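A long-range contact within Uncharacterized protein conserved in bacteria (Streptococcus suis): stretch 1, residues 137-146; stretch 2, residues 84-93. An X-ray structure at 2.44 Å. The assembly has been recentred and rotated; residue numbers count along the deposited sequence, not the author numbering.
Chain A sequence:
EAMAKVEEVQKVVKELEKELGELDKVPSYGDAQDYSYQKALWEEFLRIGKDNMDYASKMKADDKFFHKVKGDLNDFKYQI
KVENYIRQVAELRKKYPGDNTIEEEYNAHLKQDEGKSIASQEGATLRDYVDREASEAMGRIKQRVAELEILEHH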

ATOM      1  N   ALA A 137       6.783   6.080  10.125  1.00 29.54           N
ATOM      2  CA  ALA A 137       7.000   4.899  10.953  1.00 22.50           C
ATOM      3  C   ALA A 137       7.830   3.847  10.228  1.00 25.49           C
ATOM      4  O   ALA A 137       8.616   3.128  10.845  1.00 31.06           O
ATOM      5  CB  ALA A 137       5.661   4.319  11.384  1.00 28.38           C
ATOM      6  N   MET A 138       7.651   3.760   8.917  1.00 20.48           N
ATOM      7  CA  MET A 138       8.395   2.804   8.118  1.00 22.50           C
ATOM      8  C   MET A 138       9.874   3.199   8.154  1.00 30.74           C
ATOM      9  O   MET A 138      10.761   2.348   8.262  1.00 32.97           O
ATOM     10  CB  MET A 138       7.880   2.827   6.683  1.00 31.40           C
ATOM     11  CG  MET A 138       8.124   1.545   5.930  1.00 41.48           C
ATOM     12  SD  MET A 138       7.380   0.140   6.774  1.00 38.35           S
ATOM     13  CE  MET A 138       8.458  -1.132   6.228  1.00 32.32           C
ATOM     14  N   GLY A 139      10.129   4.504   8.072  1.00 24.76           N
ATOM     15  CA  GLY A 139      11.493   4.994   8.112  1.00 25.42           C
ATOM     16  C   GLY A 139      12.165   4.700   9.442  1.00 21.77           C
ATOM     17  O   GLY A 139      13.306   4.243   9.493  1.00 31.88           O
ATOM     18  N   ARG A 140      11.457   4.954  10.532  1.00 25.12           N
ATOM     19  CA  ARG A 140      12.020   4.706  11.848  1.00 25.42           C
ATOM     20  C   ARG A 140      12.281   3.216  12.019  1.00 32.16           C
ATOM     21  O   ARG A 140      13.316   2.810  12.537  1.00 47.15           O
ATOM     22  CB  ARG A 140      11.071   5.230  12.930  1.00 28.99           C
ATOM     23  CG  ARG A 140      10.932   6.765  12.906  1.00 33.12           C
ATOM     24  CD  ARG A 140      10.252   7.292  14.178  1.00 36.67           C
ATOM     25  NE  ARG A 140       8.857   6.864  14.270  1.00 35.15           N
ATOM     26  CZ  ARG A 140       7.833   7.515  13.718  1.00 30.72           C
ATOM     27  NH1 ARG A 140       8.039   8.636  13.040  1.00 26.91           N
ATOM     28  NH2 ARG A 140       6.602   7.028  13.825  1.00 39.93           N
ATOM     29  N   ILE A 141      11.346   2.397  11.566  1.00 32.43           N
ATOM     30  CA  ILE A 141      11.525   0.961  11.666  1.00 30.34           C
ATOM     31  C   ILE A 141      12.824   0.572  10.952  1.00 36.03           C
ATOM     32  O   ILE A 141      13.605  -0.237  11.457  1.00 37.25           O
ATOM     33  CB  ILE A 141      10.328   0.219  11.039  1.00 32.37           C
ATOM     34  CG1 ILE A 141       9.136   0.294  11.987  1.00 35.55           C
ATOM     35  CG2 ILE A 141      10.696  -1.221  10.724  1.00 24.78           C
ATOM     36  CD1 ILE A 141       7.954  -0.556  11.560  1.00 34.15           C
ATOM     37  N   LYS A 142      13.060   1.171   9.788  1.00 32.02           N
ATOM     38  CA  LYS A 142      14.258   0.873   9.022  1.00 27.35           C
ATOM     39  C   LYS A 142      15.558   1.328   9.680  1.00 32.17           C
ATOM     40  O   LYS A 142      16.618   0.732   9.452  1.00 32.70           O
ATOM     41  CB  LYS A 142      14.130   1.431   7.603  1.00 27.68           C
ATOM     42  CG  LYS A 142      13.205   0.573   6.750  1.00 35.50           C
ATOM     43  CD  LYS A 142      13.055   1.079   5.334  1.00 29.54           C
ATOM     44  CE  LYS A 142      12.175   0.140   4.503  1.00 25.93           C
ATOM     45  NZ  LYS A 142      11.846   0.753   3.172  1.00 34.77           N
ATOM     46  N   GLN A 143      15.488   2.378  10.491  1.00 36.82           N
ATOM     47  CA  GLN A 143      16.677   2.827  11.201  1.00 34.93           C
ATOM     48  C   GLN A 143      16.997   1.749  12.227  1.00 39.48           C
ATOM     49  O   GLN A 143      18.153   1.406  12.436  1.00 40.18           O
ATOM     50  CB  GLN A 143      16.420   4.140  11.928  1.00 38.22           C
ATOM     51  CG  GLN A 143      16.326   5.338  11.024  1.00 58.65           C
ATOM     52  CD  GLN A 143      16.750   6.611  11.730  1.00 68.61           C
ATOM     53  OE1 GLN A 143      16.415   6.828  12.898  1.00 69.83           O
ATOM     54  NE2 GLN A 143      17.487   7.465  11.023  1.00 66.16           N
ATOM     55  N   ARG A 144      15.954   1.219  12.866  1.00 36.28           N
ATOM     56  CA  ARG A 144      16.108   0.170  13.871  1.00 30.36           C
ATOM     57  C   ARG A 144      16.850  -0.995  13.238  1.00 34.13           C
ATOM     58  O   ARG A 144      17.946  -1.366  13.658  1.00 41.05           O
ATOM     59  CB  ARG A 144      14.731  -0.308  14.337  1.00 35.02           C
ATOM     60  CG  ARG A 144      14.564  -0.432  15.836  1.00 57.42           C
ATOM     61  CD  ARG A 144      15.485  -1.460  16.466  1.00 60.16           C
ATOM     62  NE  ARG A 144      16.672  -0.850  17.051  1.00 64.74           N
ATOM     63  CZ  ARG A 144      17.432  -1.435  17.971  1.00 66.23           C
ATOM     64  NH1 ARG A 144      17.121  -2.648  18.411  1.00 63.29           N
ATOM     65  NH2 ARG A 144      18.497  -0.809  18.454  1.00 64.53           N
ATOM     66  N   VAL A 145      16.224  -1.572  12.223  1.00 30.56           N
ATOM     67  CA  VAL A 145      16.787  -2.690  11.483  1.00 34.96           C
ATOM     68  C   VAL A 145      18.250  -2.465  11.089  1.00 34.98           C
ATOM     69  O   VAL A 145      19.079  -3.364  11.207  1.00 38.49           O
ATOM     70  CB  VAL A 145      15.966  -2.943  10.208  1.00 35.27           C
ATOM     71  CG1 VAL A 145      16.690  -3.921   9.311  1.00 37.64           C
ATOM     72  CG2 VAL A 145      14.593  -3.474  10.584  1.00 44.28           C
ATOM     73  N   ALA A 146      18.559  -1.266  10.612  1.00 35.29           N
ATOM     74  CA  ALA A 146      19.917  -0.948  10.204  1.00 36.97           C
ATOM     75  C   ALA A 146      20.852  -1.168  11.381  1.00 34.95           C
ATOM     76  O   ALA A 146      21.873  -1.847  11.260  1.00 35.64           O
ATOM     77  CB  ALA A 146      20.002   0.501   9.716  1.00 38.97           C
TER
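Stretch 2, residues 84-93: NYIRQVAELR

Met138 is the centre of this contact: of all residues here it has the most surface covered by the other stretch. Its CA-to-CB bond points toward stretch 2, and with chi1 in t, chi2 in p and chi3 in t the flexible chain reaches three neighbours there. Its CG lies over one face of the Tyr85 ring, 4.0 Å from the ring centroid and 3.7 Å from Tyr85 CD1, a CH-pi contact, while SD of Met138 approaches the same ring obliquely. Beyond the sulfur, Met138 CE reaches 3.6 Å from Tyr85 O, 3.6 Å from Gln88 CB and 3.7 Å from Val89 CG2. An unbranched thioether suits this place because it can bend to follow an uneven surface.

One turn on, Ile141 shares Val89 with the methionine, its CD1 standing 3.9 Å from Val89 CG2, and sets its CG2 3.8 Å from Leu92 CD1. Leu92, in the common m,t rotamer, also meets Val145, whose CG2 lies 3.5 Å from Leu92 CD2. Branched aliphatic side chains fill such a seam compactly.

The pairing advances the same way along both chains because stretch 2 is an α-helix running in nearly the same direction as the helix of stretch 1, with a crossing angle of 24° and a closest axial approach of 11.3 Å. The CA atoms of Met138 and Tyr85 are 6.9 Å apart, those of Ile141 and Val89 8.1 Å, and those of Val145 and Leu92 7.6 Å.

At the polar edge, the CA-to-CB bond of exposed Lys142 points sideways to stretch 2, but its extended chain brings NZ within 3.2 Å of Gln88 OE1, a weak hydrogen bond. Gln88 suits this border: its CB packs against the methionine, while its amide serves the lysine through OE1 and, through NE2, donates a very short hydrogen bond of 2.5 Å to Asn84 OD1.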

ATOM      1  N   ASN A  84       2.566  -3.083   0.844  1.00 24.72           N
ATOM      2  CA  ASN A  84       4.011  -3.205   0.701  1.00 16.41           C
ATOM      3  C   ASN A  84       4.702  -3.002   2.057  1.00 27.06           C
ATOM      4  O   ASN A  84       5.504  -3.830   2.485  1.00 25.36           O
ATOM      5  CB  ASN A  84       4.504  -2.161  -0.312  1.00 20.18           C
ATOM      6  CG  ASN A  84       5.921  -2.416  -0.769  1.00 27.66           C
ATOM      7  OD1 ASN A  84       6.791  -2.741   0.032  1.00 32.46           O
ATOM      8  ND2 ASN A  84       6.162  -2.265  -2.069  1.00 27.21           N
ATOM      9  N   TYR A  85       4.411  -1.878   2.714  1.00 18.59           N
ATOM     10  CA  TYR A  85       4.973  -1.604   4.031  1.00 24.76           C
ATOM     11  C   TYR A  85       4.723  -2.767   4.981  1.00 26.68           C
ATOM     12  O   TYR A  85       5.633  -3.219   5.674  1.00 32.67           O
ATOM     13  CB  TYR A  85       4.340  -0.351   4.637  1.00 28.81           C
ATOM     14  CG  TYR A  85       4.737   0.937   3.961  1.00 30.67           C
ATOM     15  CD1 TYR A  85       5.825   0.975   3.079  1.00 29.52           C
ATOM     16  CD2 TYR A  85       4.073   2.135   4.249  1.00 20.67           C
ATOM     17  CE1 TYR A  85       6.246   2.159   2.511  1.00 23.90           C
ATOM     18  CE2 TYR A  85       4.495   3.337   3.682  1.00 30.37           C
ATOM     19  CZ  TYR A  85       5.588   3.336   2.815  1.00 32.31           C
ATOM     20  OH  TYR A  85       6.061   4.520   2.289  1.00 37.43           O
ATOM     21  N   ILE A  86       3.489  -3.256   5.012  1.00 25.99           N
ATOM     22  CA  ILE A  86       3.172  -4.348   5.915  1.00 23.95           C
ATOM     23  C   ILE A  86       3.910  -5.646   5.567  1.00 33.27           C
ATOM     24  O   ILE A  86       4.359  -6.363   6.469  1.00 34.57           O
ATOM     25  CB  ILE A  86       1.645  -4.570   6.003  1.00 24.88           C
ATOM     26  CG1 ILE A  86       0.999  -3.322   6.619  1.00 19.25           C
ATOM     27  CG2 ILE A  86       1.328  -5.767   6.914  1.00 22.08           C
ATOM     28  CD1 ILE A  86      -0.510  -3.405   6.741  1.00 27.95           C
ATOM     29  N   ARG A  87       4.051  -5.947   4.276  1.00 28.35           N
ATOM     30  CA  ARG A  87       4.786  -7.142   3.892  1.00 23.01           C
ATOM     31  C   ARG A  87       6.214  -7.026   4.391  1.00 27.01           C
ATOM     32  O   ARG A  87       6.802  -8.017   4.813  1.00 37.39           O
ATOM     33  CB  ARG A  87       4.803  -7.338   2.372  1.00 27.68           C
ATOM     34  CG  ARG A  87       3.557  -8.032   1.832  1.00 32.48           C
ATOM     35  CD  ARG A  87       3.699  -8.402   0.365  1.00 29.58           C
ATOM     36  NE  ARG A  87       2.390  -8.496  -0.271  1.00 35.65           N
ATOM     37  CZ  ARG A  87       2.184  -8.877  -1.527  1.00 38.01           C
ATOM     38  NH1 ARG A  87       3.210  -9.214  -2.300  1.00 34.96           N
ATOM     39  NH2 ARG A  87       0.951  -8.901  -2.017  1.00 37.74           N
ATOM     40  N   GLN A  88       6.772  -5.814   4.352  1.00 26.06           N
ATOM     41  CA  GLN A  88       8.150  -5.597   4.807  1.00 27.87           C
ATOM     42  C   GLN A  88       8.308  -5.780   6.314  1.00 26.47           C
ATOM     43  O   GLN A  88       9.221  -6.458   6.765  1.00 36.91           O
ATOM     44  CB  GLN A  88       8.639  -4.201   4.402  1.00 25.53           C
ATOM     45  CG  GLN A  88       8.890  -4.026   2.889  1.00 15.58           C
ATOM     46  CD  GLN A  88       9.266  -2.586   2.538  1.00 20.78           C
ATOM     47  OE1 GLN A  88      10.282  -2.067   2.998  1.00 33.55           O
ATOM     48  NE2 GLN A  88       8.436  -1.934   1.732  1.00 23.87           N
ATOM     49  N   VAL A  89       7.413  -5.181   7.093  1.00 32.19           N
ATOM     50  CA  VAL A  89       7.476  -5.305   8.545  1.00 27.57           C
ATOM     51  C   VAL A  89       7.280  -6.764   8.958  1.00 28.57           C
ATOM     52  O   VAL A  89       7.969  -7.262   9.845  1.00 35.29           O
ATOM     53  CB  VAL A  89       6.402  -4.454   9.218  1.00 34.98           C
ATOM     54  CG1 VAL A  89       6.497  -4.597  10.727  1.00 39.71           C
ATOM     55  CG2 VAL A  89       6.564  -3.007   8.799  1.00 23.49           C
ATOM     56  N   ALA A  90       6.341  -7.451   8.317  1.00 28.84           N
ATOM     57  CA  ALA A  90       6.101  -8.855   8.637  1.00 28.67           C
ATOM     58  C   ALA A  90       7.430  -9.584   8.540  1.00 35.85           C
ATOM     59  O   ALA A  90       7.809 -10.332   9.439  1.00 42.75           O
ATOM     60  CB  ALA A  90       5.117  -9.462   7.658  1.00 30.37           C
ATOM     61  N   GLU A  91       8.142  -9.344   7.441  1.00 36.93           N
ATOM     62  CA  GLU A  91       9.433  -9.980   7.206  1.00 41.09           C
ATOM     63  C   GLU A  91      10.443  -9.559   8.261  1.00 38.49           C
ATOM     64  O   GLU A  91      11.168 -10.396   8.811  1.00 47.15           O
ATOM     65  CB  GLU A  91       9.961  -9.619   5.813  1.00 50.84           C
ATOM     66  CG  GLU A  91      10.921 -10.653   5.252  1.00 59.11           C
ATOM     67  CD  GLU A  91      10.221 -11.945   4.850  1.00 67.09           C
ATOM     68  OE1 GLU A  91       9.230 -12.329   5.508  1.00 69.99           O
ATOM     69  OE2 GLU A  91      10.669 -12.588   3.879  1.00 71.15           O
ATOM     70  N   LEU A  92      10.489  -8.263   8.555  1.00 37.94           N
ATOM     71  CA  LEU A  92      11.418  -7.749   9.561  1.00 34.74           C
ATOM     72  C   LEU A  92      11.117  -8.311  10.947  1.00 40.73           C
ATOM     73  O   LEU A  92      12.031  -8.692  11.680  1.00 41.74           O
ATOM     74  CB  LEU A  92      11.359  -6.223   9.598  1.00 29.21           C
ATOM     75  CG  LEU A  92      11.966  -5.574   8.348  1.00 38.61           C
ATOM     76  CD1 LEU A  92      11.733  -4.079   8.390  1.00 38.88           C
ATOM     77  CD2 LEU A  92      13.465  -5.884   8.270  1.00 37.15           C
ATOM     78  N   ARG A  93       9.836  -8.373  11.305  1.00 40.09           N
ATOM     79  CA  ARG A  93       9.468  -8.892  12.616  1.00 40.41           C
ATOM     80  C   ARG A  93       9.920 -10.333  12.808  1.00 38.11           C
ATOM     81  O   ARG A  93      10.256 -10.731  13.921  1.00 47.40           O
ATOM     82  CB  ARG A  93       7.960  -8.783  12.836  1.00 31.76           C
ATOM     83  CG  ARG A  93       7.475  -7.354  12.932  1.00 34.10           C
ATOM     84  CD  ARG A  93       5.969  -7.314  13.130  1.00 46.92           C
ATOM     85  NE  ARG A  93       5.571  -7.738  14.472  1.00 57.45           N
ATOM     86  CZ  ARG A  93       4.353  -8.168  14.787  1.00 52.96           C
ATOM     87  NH1 ARG A  93       3.413  -8.241  13.854  1.00 49.09           N
ATOM     88  NH2 ARG A  93       4.070  -8.515  16.036  1.00 47.84           N
TER